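Local coordinates for agmatinase (Burkholderia thailandensis, PDB 4DZ4), which probably hydrolyses agmatine to putrescine and urea at a two-manganese centre, as a member of the arginase family, at residues S19-S23 with D91-A97; Y101-W105 with A117-H121; L126-M132 with A148-Y153; K155-L159 with L191-S197. One frame throughout, in Å; residues are numbered along the deposited sequence.

The four contacts illustrate how an alpha/beta arginase fold is tied along its parallel sheet. They follow in series along the chain. Interactions 2, 3 and 4 reach that sheet, through strands 98-103, 131-136 and 158-162. Interactions 2 and 3 lie about 13 Å apart, centre to centre, and touch where helix 114-126 meets helix 142-153; interactions 3 and 4, about 16 Å apart, touch where His149 and Ala150 pack on Lys155, Leu157 and Leu191. Interaction 1 stands off by 21 Å or more between centres and joins the loop before strand 39-40 to the loop leading into strand 98-103. Interaction 4 comes nearest the manganese site, its Leu159 side chain about 9 Å from a metal ion.

Interaction 1 of 4, residues S19-S23 with D91-A97; sequences SVYGS and DPFDDLA. With EDO (1,2-ethanediol), chain T.
Two loops of the arginase fold meet here, 19-23 from the N-terminal region and 91-97 leading into strand 98-103, and each carries a small polar turn. An ST turn, Tyr21 N to Ser19 OG at 3.0 Å, shapes the first; an Asx turn, Phe93 N to Asp91 OD1 at 2.8 Å, opens the second. Closest CA pairs are Gly22 with Asp94 (4.8 Å) and Val20 with Ala97 (5.4 Å). Asp91, chi1 t, also accepts from Ser23 OG at OD2 (2.7 Å), and the same OD2 takes a hydrogen bond from O2 of an ethanediol, probably a crystallisation additive, at 2.9 Å. Phe93 offers its carbonyl: Gly22 N donates to Phe93 O at 2.8 Å. Gly22 has phi/psi of 98/152°, where a side chain would jam against the preceding carbonyl. The CA-to-CB bond of Phe93 points toward 19-23; its ring makes a cation-pi contact with Arg38, and CD2 at its edge lies 3.8 Å from Ser23 OG. Asp94 joins through water 2, which links its OD1 (2.6 Å) to Ser23 N (2.9 Å) and Asp91 OD2 (2.8 Å). Asp95 directs its carboxylate to Arg317 of helix 300-323, while the Tyr21 ring, chi1 m, lies along the backbone from Asp94 to Ala97, with CE1 3.6 Å from Asp95 C. Ala97 closes the contact: its CB meets Tyr21 CZ at 3.7 Å and Val20 CG2 at 3.6 Å.

Interaction 2 of 4, residues Y101-W105 with A117-H121; sequences YGDCW and AIVEH
His121 lays one face of its imidazole over Cys104: CB of Cys104 stands 3.6 Å from the centroid of the His121 ring, 10° off the normal, a CH-pi contact. Both side chains take chi1 t. Cys104 SG continues past the ring to 3.5 Å from His121 CB and 3.8 Å from Ala117 O, so the thiol nestles against the helix backbone. The same imidazole turns an edge toward the face of Tyr101, also chi1 t, in an offset edge-to-face pair with centroids 5.0 Å apart and planes at 88°; Tyr101 CE2 and His121 CE1 approach to 3.4 Å. In the alpha/beta fold of the arginase family, this is the end of strand 98-103 and the loop after it meeting helix 114-126. The closest CA atoms are those of Cys104 and His121, 6.2 Å apart, then Trp105 and Ala117 (7.5 Å). Gly102, at phi/psi 86/-143°, has a backbone in which a CB would jam against the preceding carbonyl O. Asp103 points away, pairing with Arg74, and Trp105 meets Tyr10 of a second subunit edge-to-face. His121 NE2 is hydrogen-bonded to Ser52 of strand 49-54, while water 3 bridges His121 ND1 (2.7 Å) and Tyr101 OH (2.6 Å).

Interaction 3 of 4, residues L126-M132 with A148-Y153; sequences LQSDARM and AHAQKY
This is a mixed apolar and polar contact between two successive beta-alpha units of the arginase alpha/beta fold: the end of helix 114-126 and the turn into strand 131-136 pack on the C-terminal part of helix 142-153. A type I turn from Leu126 to Asp129, with Asp129 N bonded to Leu126 O at 3.1 Å, reverses the chain; Asp129 has positive phi (66/1°), and Ala130 N to Ser128 OG (3.0 Å) adds an ST turn. Leu126, rotamer m,t, is the apolar centre. Its CD1 sits 4.0 Å from the centroid of the His149 ring, 8° off the normal, and 4.2 Å from Ala148 CB. From a different angle Met132 SD approaches His149 CE1 at 3.8 Å. His149 ND1 is bonded to Leu145 O, whereas water 5 joins His149 NE2 (2.7 Å) to Met132 N (2.7 Å). The closest CA atoms, of Leu126 and Lys152, are 7.2 Å apart, and Lys152 spans the gap with chi1 to chi3 all t. Arg131 NH1 makes a weak hydrogen bond to Tyr153 OH at 2.9 Å. Beside exposed Asp129, Lys152 NZ donates to Leu126 O at 3.1 Å and forms a salt bridge with Asp129 OD1 at 2.6 Å.

Interaction 4 of 4, residues K155-L159 with L191-S197; sequences KPLSL and LIDPKAS
Backbone and serine hydroxyls share the bonding between 155-159, led in by a cis peptide before Pro156, and 191-197. Leu157 satisfies both of its backbone polar groups here: its N donates to Leu191 O at 2.8 Å, nearly linear at 177°, and its O accepts from Asp193 N at 2.9 Å, making a single bridge around Ile192, whose CA lies 3.1 Å from Leu157 O. Further on, side chains stand in for backbone. Ser158 OG (chi1 m) donates to Ala196 O at 2.7 Å. Ser197 OG works both ways, accepting from Leu159 N at 2.9 Å and donating to Asp193 O at 2.7 Å; that carbonyl also accepts from Ala196 N at 3.1 Å in the turn. Apolar contacts fill in, with Pro156 CG 3.8 Å from Asp193 CB and Leu159 CD2 4.0 Å from Ile192 CD1. The pairing leads into neighbouring parallel strands 158-162 and 198-202, joined through helix 182-188 in a beta-alpha-beta crossover of the arginase fold.

Interaction 1 of 4, residues S19-S23 with D91-A97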
loop_
_atom_site.group_PDB
_atom_site.type_symbol
_atom_site.label_atom_id
_atom_site.label_comp_id
_atom_site.label_asym_id
_atom_site.label_seq_id
_atom_site.Cartn_x
_atom_site.Cartn_y
_atom_site.Cartn_z
ATOM N N SER B 19 24.488 -15.946 27.707
ATOM C CA SER B 19 25.495 -16.613 26.863
ATOM C C SER B 19 25.204 -16.319 25.400
ATOM O O SER B 19 24.057 -16.037 25.050
ATOM C CB SER B 19 25.451 -18.131 27.091
ATOM O OG SER B 19 26.057 -18.891 26.046
ATOM N N VAL B 20 26.250 -16.411 24.571
ATOM C CA VAL B 20 26.096 -16.277 23.108
ATOM C C VAL B 20 25.393 -17.468 22.466
ATOM O O VAL B 20 24.869 -17.335 21.361
ATOM C CB VAL B 20 27.460 -16.045 22.385
ATOM C CG1 VAL B 20 28.020 -14.672 22.747
ATOM C CG2 VAL B 20 28.455 -17.163 22.657
ATOM N N TYR B 21 25.378 -18.615 23.150
ATOM C CA TYR B 21 24.716 -19.832 22.675
ATOM C C TYR B 21 23.271 -19.935 23.118
ATOM O O TYR B 21 22.908 -19.402 24.169
ATOM C CB TYR B 21 25.459 -21.058 23.212
ATOM C CG TYR B 21 26.835 -21.168 22.618
ATOM C CD1 TYR B 21 27.007 -21.590 21.303
ATOM C CD2 TYR B 21 27.967 -20.841 23.358
ATOM C CE1 TYR B 21 28.268 -21.679 20.737
ATOM C CE2 TYR B 21 29.223 -20.947 22.804
ATOM C CZ TYR B 21 29.370 -21.352 21.485
ATOM O OH TYR B 21 30.632 -21.465 20.942
ATOM N N GLY B 22 22.458 -20.602 22.295
ATOM C CA GLY B 22 21.107 -21.015 22.683
ATOM C C GLY B 22 20.010 -20.099 22.200
ATOM O O GLY B 22 20.235 -18.917 21.996
ATOM N N SER B 23 18.815 -20.661 22.009
ATOM C CA SER B 23 17.623 -19.881 21.684
ATOM C C SER B 23 16.745 -19.745 22.912
ATOM O O SER B 23 16.911 -20.478 23.897
ATOM C CB SER B 23 16.823 -20.567 20.592
ATOM O OG SER B 23 17.608 -20.697 19.424
ATOM N N ASP B 91 19.029 -26.671 15.750
ATOM C CA ASP B 91 19.068 -25.273 16.159
ATOM C C ASP B 91 20.527 -24.860 16.020
ATOM O O ASP B 91 21.375 -25.349 16.768
ATOM C CB ASP B 91 18.592 -25.092 17.603
ATOM C CG ASP B 91 18.696 -23.639 18.069
ATOM O OD1 ASP B 91 19.366 -22.829 17.401
ATOM O OD2 ASP B 91 18.061 -23.308 19.081
ATOM N N PRO B 92 20.838 -23.977 15.057
ATOM C CA PRO B 92 22.257 -23.736 14.855
ATOM C C PRO B 92 22.917 -23.060 16.048
ATOM O O PRO B 92 24.132 -23.155 16.186
ATOM C CB PRO B 92 22.294 -22.822 13.615
ATOM C CG PRO B 92 20.956 -22.165 13.581
ATOM C CD PRO B 92 19.991 -23.164 14.153
ATOM N N PHE B 93 22.130 -22.406 16.910
ATOM C CA PHE B 93 22.721 -21.556 17.951
ATOM C C PHE B 93 23.121 -22.361 19.165
ATOM O O PHE B 93 23.744 -21.835 20.077
ATOM C CB PHE B 93 21.800 -20.376 18.286
ATOM C CG PHE B 93 21.355 -19.642 17.062
ATOM C CD1 PHE B 93 22.305 -19.121 16.182
ATOM C CD2 PHE B 93 20.008 -19.512 16.756
ATOM C CE1 PHE B 93 21.917 -18.465 15.020
ATOM C CE2 PHE B 93 19.610 -18.825 15.602
ATOM C CZ PHE B 93 20.562 -18.333 14.730
ATOM N N ASP B 94 22.813 -23.655 19.142
ATOM C CA ASP B 94 23.289 -24.549 20.203
ATOM C C ASP B 94 24.791 -24.743 20.142
ATOM O O ASP B 94 25.422 -24.996 21.173
ATOM C CB ASP B 94 22.538 -25.876 20.183
ATOM C CG ASP B 94 21.159 -25.756 20.787
ATOM O OD1 ASP B 94 20.936 -24.816 21.595
ATOM O OD2 ASP B 94 20.286 -26.579 20.445
ATOM N N ASP B 95 25.382 -24.635 18.952
ATOM C CA ASP B 95 26.827 -24.773 18.864
ATOM C C ASP B 95 27.531 -23.836 17.907
ATOM O O ASP B 95 28.731 -23.974 17.703
ATOM C CB ASP B 95 27.252 -26.237 18.652
ATOM C CG ASP B 95 26.568 -26.880 17.482
ATOM O OD1 ASP B 95 26.231 -26.179 16.505
ATOM O OD2 ASP B 95 26.366 -28.112 17.540
ATOM N N LEU B 96 26.786 -22.872 17.349
ATOM C CA LEU B 96 27.376 -21.771 16.599
ATOM C C LEU B 96 27.013 -20.471 17.314
ATOM O O LEU B 96 25.830 -20.166 17.499
ATOM C CB LEU B 96 26.829 -21.701 15.154
ATOM C CG LEU B 96 27.464 -20.668 14.202
ATOM C CD1 LEU B 96 28.841 -21.078 13.709
ATOM C CD2 LEU B 96 26.552 -20.402 12.992
ATOM N N ALA B 97 28.047 -19.716 17.678
ATOM C CA ALA B 97 27.915 -18.485 18.470
ATOM C C ALA B 97 27.773 -17.309 17.493
ATOM O O ALA B 97 28.721 -16.930 16.817
ATOM C CB ALA B 97 29.137 -18.319 19.370
HETATM C C1 EDO T . 14.302 -23.424 17.283
HETATM O O1 EDO T . 15.581 -23.499 16.630
HETATM C C2 EDO T . 14.368 -22.506 18.488
HETATM O O2 EDO T . 15.153 -23.207 19.465
HETATM O O HOH W 1 24.429 -18.075 18.939
HETATM O O HOH W 2 18.706 -23.569 21.815
#

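Interaction 2 of 4, residues Y101-W105 with A117-H121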
loop_
_atom_site.group_PDB
_atom_site.type_symbol
_atom_site.label_atom_id
_atom_site.label_comp_id
_atom_site.label_asym_id
_atom_site.label_seq_id
_atom_site.Cartn_x
_atom_site.Cartn_y
_atom_site.Cartn_z
ATOM N N TYR B 101 25.655 -7.306 16.099
ATOM C CA TYR B 101 26.557 -6.224 16.478
ATOM C C TYR B 101 25.821 -4.880 16.448
ATOM O O TYR B 101 26.305 -3.882 16.988
ATOM C CB TYR B 101 27.688 -6.227 15.437
ATOM C CG TYR B 101 28.817 -5.185 15.573
ATOM C CD1 TYR B 101 30.049 -5.522 16.093
ATOM C CD2 TYR B 101 28.630 -3.874 15.115
ATOM C CE1 TYR B 101 31.078 -4.564 16.180
ATOM C CE2 TYR B 101 29.624 -2.912 15.222
ATOM C CZ TYR B 101 30.845 -3.259 15.734
ATOM O OH TYR B 101 31.832 -2.267 15.824
ATOM N N GLY B 102 24.654 -4.851 15.819
ATOM C CA GLY B 102 24.047 -3.572 15.445
ATOM C C GLY B 102 24.582 -3.115 14.087
ATOM O O GLY B 102 24.841 -3.926 13.189
ATOM N N ASP B 103 24.792 -1.810 13.933
ATOM C CA ASP B 103 25.158 -1.275 12.620
ATOM C C ASP B 103 26.483 -0.523 12.568
ATOM O O ASP B 103 26.984 -0.020 13.583
ATOM C CB ASP B 103 24.050 -0.324 12.125
ATOM C CG ASP B 103 22.716 -1.022 11.932
ATOM O OD1 ASP B 103 22.687 -2.195 11.471
ATOM O OD2 ASP B 103 21.670 -0.415 12.255
ATOM N N CYS B 104 27.033 -0.454 11.358
ATOM C CA CYS B 104 28.178 0.405 11.070
ATOM C C CYS B 104 27.674 1.835 11.023
ATOM O O CYS B 104 26.926 2.183 10.125
ATOM C CB CYS B 104 28.812 0.023 9.733
ATOM S SG CYS B 104 30.260 1.043 9.316
ATOM N N TRP B 105 28.077 2.658 11.991
ATOM C CA TRP B 105 27.812 4.088 11.933
ATOM C C TRP B 105 28.676 4.768 10.897
ATOM O O TRP B 105 29.850 4.413 10.689
ATOM C CB TRP B 105 28.004 4.740 13.314
ATOM C CG TRP B 105 27.605 6.195 13.281
ATOM C CD1 TRP B 105 26.317 6.732 13.438
ATOM C CD2 TRP B 105 28.469 7.331 12.979
ATOM N NE1 TRP B 105 26.343 8.102 13.298
ATOM C CE2 TRP B 105 27.606 8.525 12.996
ATOM C CE3 TRP B 105 29.828 7.476 12.699
ATOM C CZ2 TRP B 105 28.117 9.807 12.764
ATOM C CZ3 TRP B 105 30.324 8.764 12.455
ATOM C CH2 TRP B 105 29.486 9.902 12.491
ATOM N N ALA B 117 35.010 4.121 6.762
ATOM C CA ALA B 117 34.189 3.711 7.920
ATOM C C ALA B 117 33.838 2.221 7.802
ATOM O O ALA B 117 33.959 1.486 8.780
ATOM C CB ALA B 117 32.904 4.562 8.059
ATOM N N ILE B 118 33.442 1.794 6.611
ATOM C CA ILE B 118 33.076 0.409 6.376
ATOM C C ILE B 118 34.313 -0.525 6.471
ATOM O O ILE B 118 34.244 -1.590 7.123
ATOM C CB ILE B 118 32.315 0.208 5.054
ATOM C CG1 ILE B 118 31.028 1.058 5.049
ATOM C CG2 ILE B 118 32.026 -1.297 4.827
ATOM C CD1 ILE B 118 30.380 1.172 3.678
ATOM N N VAL B 119 35.429 -0.117 5.875
ATOM C CA VAL B 119 36.691 -0.903 6.021
ATOM C C VAL B 119 37.013 -1.082 7.508
ATOM O O VAL B 119 37.341 -2.195 7.943
ATOM C CB VAL B 119 37.875 -0.269 5.256
ATOM C CG1 VAL B 119 39.176 -1.064 5.478
ATOM C CG2 VAL B 119 37.555 -0.178 3.768
ATOM N N GLU B 120 36.904 -0.019 8.305
ATOM C CA GLU B 120 37.314 -0.104 9.716
ATOM C C GLU B 120 36.341 -0.951 10.554
ATOM O O GLU B 120 36.735 -1.649 11.473
ATOM C CB GLU B 120 37.435 1.306 10.298
ATOM C CG GLU B 120 37.709 1.369 11.787
ATOM C CD GLU B 120 39.044 0.751 12.203
ATOM O OE1 GLU B 120 39.949 0.488 11.371
ATOM O OE2 GLU B 120 39.187 0.506 13.415
ATOM N N HIS B 121 35.054 -0.880 10.216
ATOM C CA HIS B 121 34.042 -1.724 10.839
ATOM C C HIS B 121 34.410 -3.178 10.622
ATOM O O HIS B 121 34.441 -3.975 11.572
ATOM C CB HIS B 121 32.682 -1.345 10.212
ATOM C CG HIS B 121 31.530 -2.250 10.586
ATOM N ND1 HIS B 121 30.887 -2.165 11.774
ATOM C CD2 HIS B 121 30.855 -3.232 9.835
ATOM C CE1 HIS B 121 29.887 -3.078 11.796
ATOM N NE2 HIS B 121 29.877 -3.728 10.613
HETATM O O HOH W 3 31.606 -0.578 13.813
#

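Interaction 3 of 4, residues L126-M132 with A148-Y153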
loop_
_atom_site.group_PDB
_atom_site.type_symbol
_atom_site.label_atom_id
_atom_site.label_comp_id
_atom_site.label_asym_id
_atom_site.label_seq_id
_atom_site.Cartn_x
_atom_site.Cartn_y
_atom_site.Cartn_z
ATOM N N LEU B 126 36.908 -8.429 12.048
ATOM C CA LEU B 126 37.784 -9.503 11.576
ATOM C C LEU B 126 38.968 -9.789 12.512
ATOM O O LEU B 126 39.515 -10.888 12.473
ATOM C CB LEU B 126 38.244 -9.255 10.140
ATOM C CG LEU B 126 37.112 -9.292 9.119
ATOM C CD1 LEU B 126 37.647 -8.869 7.761
ATOM C CD2 LEU B 126 36.513 -10.675 9.055
ATOM N N GLN B 127 39.320 -8.833 13.381
ATOM C CA GLN B 127 40.385 -9.042 14.361
ATOM C C GLN B 127 39.984 -10.140 15.356
ATOM O O GLN B 127 40.861 -10.795 15.951
ATOM C CB GLN B 127 40.789 -7.727 15.066
ATOM N N SER B 128 38.680 -10.393 15.485
ATOM C CA SER B 128 38.167 -11.426 16.405
ATOM C C SER B 128 38.189 -12.833 15.843
ATOM O O SER B 128 37.907 -13.788 16.579
ATOM C CB SER B 128 36.718 -11.115 16.831
ATOM O OG SER B 128 35.813 -11.428 15.776
ATOM N N ASP B 129 38.499 -12.985 14.559
ATOM C CA ASP B 129 38.288 -14.277 13.888
ATOM C C ASP B 129 36.818 -14.759 13.717
ATOM O O ASP B 129 36.596 -15.843 13.179
ATOM C CB ASP B 129 39.100 -15.397 14.539
ATOM C CG ASP B 129 40.592 -15.114 14.537
ATOM O OD1 ASP B 129 41.060 -14.337 13.671
ATOM O OD2 ASP B 129 41.285 -15.667 15.410
ATOM N N ALA B 130 35.826 -13.989 14.168
ATOM C CA ALA B 130 34.440 -14.241 13.726
ATOM C C ALA B 130 34.327 -14.033 12.212
ATOM O O ALA B 130 35.085 -13.262 11.634
ATOM C CB ALA B 130 33.466 -13.311 14.458
ATOM N N ARG B 131 33.394 -14.738 11.576
ATOM C CA ARG B 131 33.018 -14.465 10.188
ATOM C C ARG B 131 32.033 -13.305 10.216
ATOM O O ARG B 131 31.326 -13.120 11.215
ATOM C CB ARG B 131 32.268 -15.642 9.572
ATOM C CG ARG B 131 32.947 -16.998 9.652
ATOM C CD ARG B 131 34.162 -17.077 8.762
ATOM N NE ARG B 131 34.597 -18.471 8.700
ATOM C CZ ARG B 131 35.697 -18.893 8.092
ATOM N NH1 ARG B 131 36.514 -18.028 7.501
ATOM N NH2 ARG B 131 35.973 -20.185 8.087
ATOM N N MET B 132 31.944 -12.580 9.105
ATOM C CA MET B 132 30.967 -11.492 8.959
ATOM C C MET B 132 29.825 -11.907 8.048
ATOM O O MET B 132 30.055 -12.383 6.942
ATOM C CB MET B 132 31.599 -10.214 8.399
ATOM C CG MET B 132 32.557 -9.554 9.369
ATOM S SD MET B 132 33.211 -8.016 8.684
ATOM C CE MET B 132 31.768 -6.940 8.669
ATOM N N ALA B 148 38.626 -5.226 3.348
ATOM C CA ALA B 148 38.966 -5.655 4.696
ATOM C C ALA B 148 39.160 -7.176 4.730
ATOM O O ALA B 148 40.075 -7.680 5.394
ATOM C CB ALA B 148 37.862 -5.224 5.658
ATOM N N HIS B 149 38.327 -7.903 3.983
ATOM C CA HIS B 149 38.481 -9.368 3.894
ATOM C C HIS B 149 39.774 -9.821 3.249
ATOM O O HIS B 149 40.388 -10.775 3.707
ATOM C CB HIS B 149 37.265 -10.010 3.233
ATOM C CG HIS B 149 36.098 -10.196 4.183
ATOM N ND1 HIS B 149 35.290 -9.178 4.543
ATOM C CD2 HIS B 149 35.643 -11.325 4.870
ATOM C CE1 HIS B 149 34.355 -9.636 5.412
ATOM N NE2 HIS B 149 34.581 -10.949 5.617
ATOM N N ALA B 150 40.203 -9.143 2.192
ATOM C CA ALA B 150 41.491 -9.446 1.564
ATOM C C ALA B 150 42.662 -9.190 2.508
ATOM O O ALA B 150 43.673 -9.883 2.407
ATOM C CB ALA B 150 41.664 -8.659 0.268
ATOM N N GLN B 151 42.541 -8.206 3.412
ATOM C CA GLN B 151 43.589 -7.971 4.429
ATOM C C GLN B 151 43.796 -9.225 5.283
ATOM O O GLN B 151 44.917 -9.590 5.597
ATOM C CB GLN B 151 43.265 -6.787 5.359
ATOM C CG GLN B 151 43.394 -5.386 4.762
ATOM C CD GLN B 151 42.836 -4.264 5.668
ATOM O OE1 GLN B 151 42.388 -4.506 6.800
ATOM N NE2 GLN B 151 42.866 -3.028 5.165
ATOM N N LYS B 152 42.699 -9.868 5.670
ATOM C CA LYS B 152 42.760 -11.010 6.568
ATOM C C LYS B 152 43.049 -12.316 5.846
ATOM O O LYS B 152 43.875 -13.082 6.307
ATOM C CB LYS B 152 41.448 -11.161 7.345
ATOM C CG LYS B 152 41.479 -12.297 8.355
ATOM C CD LYS B 152 40.230 -12.304 9.214
ATOM C CE LYS B 152 40.290 -13.351 10.322
ATOM N NZ LYS B 152 41.355 -13.127 11.344
ATOM N N TYR B 153 42.362 -12.545 4.726
ATOM C CA TYR B 153 42.332 -13.830 4.034
ATOM C C TYR B 153 43.214 -13.893 2.792
ATOM O O TYR B 153 43.337 -14.958 2.172
ATOM C CB TYR B 153 40.895 -14.189 3.648
ATOM C CG TYR B 153 40.028 -14.504 4.829
ATOM C CD1 TYR B 153 40.109 -15.761 5.442
ATOM C CD2 TYR B 153 39.125 -13.557 5.346
ATOM C CE1 TYR B 153 39.334 -16.066 6.539
ATOM C CE2 TYR B 153 38.328 -13.857 6.454
ATOM C CZ TYR B 153 38.442 -15.122 7.042
ATOM O OH TYR B 153 37.684 -15.482 8.131
HETATM O O HOH W 4 38.350 -16.481 10.628
HETATM O O HOH W 5 34.131 -12.827 7.504
#

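Interaction 4 of 4, residues K155-L159 with L191-S197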
loop_
_atom_site.group_PDB
_atom_site.type_symbol
_atom_site.label_atom_id
_atom_site.label_comp_id
_atom_site.label_asym_id
_atom_site.label_seq_id
_atom_site.Cartn_x
_atom_site.Cartn_y
_atom_site.Cartn_z
ATOM N N LYS B 155 44.641 -12.091 -1.044
ATOM C CA LYS B 155 44.001 -11.828 -2.324
ATOM C C LYS B 155 44.738 -12.566 -3.437
ATOM O O LYS B 155 45.916 -12.865 -3.278
ATOM C CB LYS B 155 43.910 -10.318 -2.597
ATOM C CG LYS B 155 45.220 -9.561 -2.606
ATOM C CD LYS B 155 44.923 -8.122 -3.000
ATOM C CE LYS B 155 45.920 -7.171 -2.398
ATOM N NZ LYS B 155 47.250 -7.329 -3.043
ATOM N N PRO B 156 44.045 -12.881 -4.549
ATOM C CA PRO B 156 42.633 -12.559 -4.821
ATOM C C PRO B 156 41.628 -13.573 -4.244
ATOM O O PRO B 156 41.940 -14.765 -4.127
ATOM C CB PRO B 156 42.569 -12.555 -6.348
ATOM C CG PRO B 156 43.601 -13.574 -6.764
ATOM C CD PRO B 156 44.703 -13.525 -5.711
ATOM N N LEU B 157 40.446 -13.092 -3.871
ATOM C CA LEU B 157 39.380 -13.941 -3.346
ATOM C C LEU B 157 38.480 -14.422 -4.471
ATOM O O LEU B 157 38.408 -13.785 -5.516
ATOM C CB LEU B 157 38.526 -13.150 -2.342
ATOM C CG LEU B 157 39.309 -12.605 -1.146
ATOM C CD1 LEU B 157 38.473 -11.591 -0.374
ATOM C CD2 LEU B 157 39.757 -13.751 -0.255
ATOM N N SER B 158 37.798 -15.540 -4.249
ATOM C CA SER B 158 36.724 -15.959 -5.144
ATOM C C SER B 158 35.446 -15.251 -4.740
ATOM O O SER B 158 35.087 -15.227 -3.544
ATOM C CB SER B 158 36.526 -17.471 -5.061
ATOM O OG SER B 158 37.512 -18.113 -5.833
ATOM N N LEU B 159 34.770 -14.645 -5.716
ATOM C CA LEU B 159 33.472 -14.030 -5.434
ATOM C C LEU B 159 32.347 -14.914 -5.959
ATOM O O LEU B 159 32.387 -15.385 -7.111
ATOM C CB LEU B 159 33.371 -12.638 -6.052
ATOM C CG LEU B 159 32.168 -11.800 -5.587
ATOM C CD1 LEU B 159 32.355 -11.340 -4.139
ATOM C CD2 LEU B 159 31.997 -10.597 -6.516
ATOM N N LEU B 191 41.358 -7.659 -5.919
ATOM C CA LEU B 191 40.682 -8.209 -4.739
ATOM C C LEU B 191 40.029 -9.531 -5.038
ATOM O O LEU B 191 39.912 -10.378 -4.148
ATOM C CB LEU B 191 39.616 -7.247 -4.182
ATOM C CG LEU B 191 40.152 -5.924 -3.633
ATOM C CD1 LEU B 191 39.000 -5.072 -3.137
ATOM C CD2 LEU B 191 41.160 -6.171 -2.513
ATOM N N ILE B 192 39.546 -9.682 -6.263
ATOM C CA ILE B 192 38.858 -10.905 -6.662
ATOM C C ILE B 192 39.428 -11.467 -7.951
ATOM O O ILE B 192 39.908 -10.720 -8.792
ATOM C CB ILE B 192 37.334 -10.719 -6.788
ATOM C CG1 ILE B 192 36.992 -9.716 -7.893
ATOM C CG2 ILE B 192 36.718 -10.341 -5.436
ATOM C CD1 ILE B 192 35.519 -9.330 -7.936
ATOM N N ASP B 193 39.384 -12.792 -8.080
ATOM C CA ASP B 193 39.962 -13.474 -9.225
ATOM C C ASP B 193 38.824 -13.807 -10.166
ATOM O O ASP B 193 38.008 -14.689 -9.849
ATOM C CB ASP B 193 40.629 -14.766 -8.757
ATOM C CG ASP B 193 41.178 -15.606 -9.906
ATOM O OD1 ASP B 193 40.976 -15.284 -11.088
ATOM O OD2 ASP B 193 41.842 -16.614 -9.623
ATOM N N PRO B 194 38.784 -13.149 -11.342
ATOM C CA PRO B 194 37.597 -13.360 -12.196
ATOM C C PRO B 194 37.407 -14.788 -12.670
ATOM O O PRO B 194 36.269 -15.268 -12.670
ATOM C CB PRO B 194 37.822 -12.415 -13.387
ATOM C CG PRO B 194 38.824 -11.408 -12.897
ATOM C CD PRO B 194 39.710 -12.153 -11.927
ATOM N N LYS B 195 38.503 -15.476 -13.039
ATOM C CA LYS B 195 38.407 -16.864 -13.500
ATOM C C LYS B 195 37.857 -17.838 -12.432
ATOM O O LYS B 195 37.265 -18.868 -12.779
ATOM C CB LYS B 195 39.766 -17.348 -14.046
ATOM N N ALA B 196 38.035 -17.499 -11.148
ATOM C CA ALA B 196 37.555 -18.308 -10.023
ATOM C C ALA B 196 36.387 -17.633 -9.317
ATOM O O ALA B 196 36.091 -17.930 -8.152
ATOM C CB ALA B 196 38.704 -18.612 -9.040
ATOM N N SER B 197 35.666 -16.779 -10.047
ATOM C CA SER B 197 34.496 -16.086 -9.504
ATOM C C SER B 197 33.313 -16.340 -10.410
ATOM O O SER B 197 33.476 -16.704 -11.566
ATOM C CB SER B 197 34.757 -14.574 -9.433
ATOM O OG SER B 197 35.715 -14.301 -8.410
#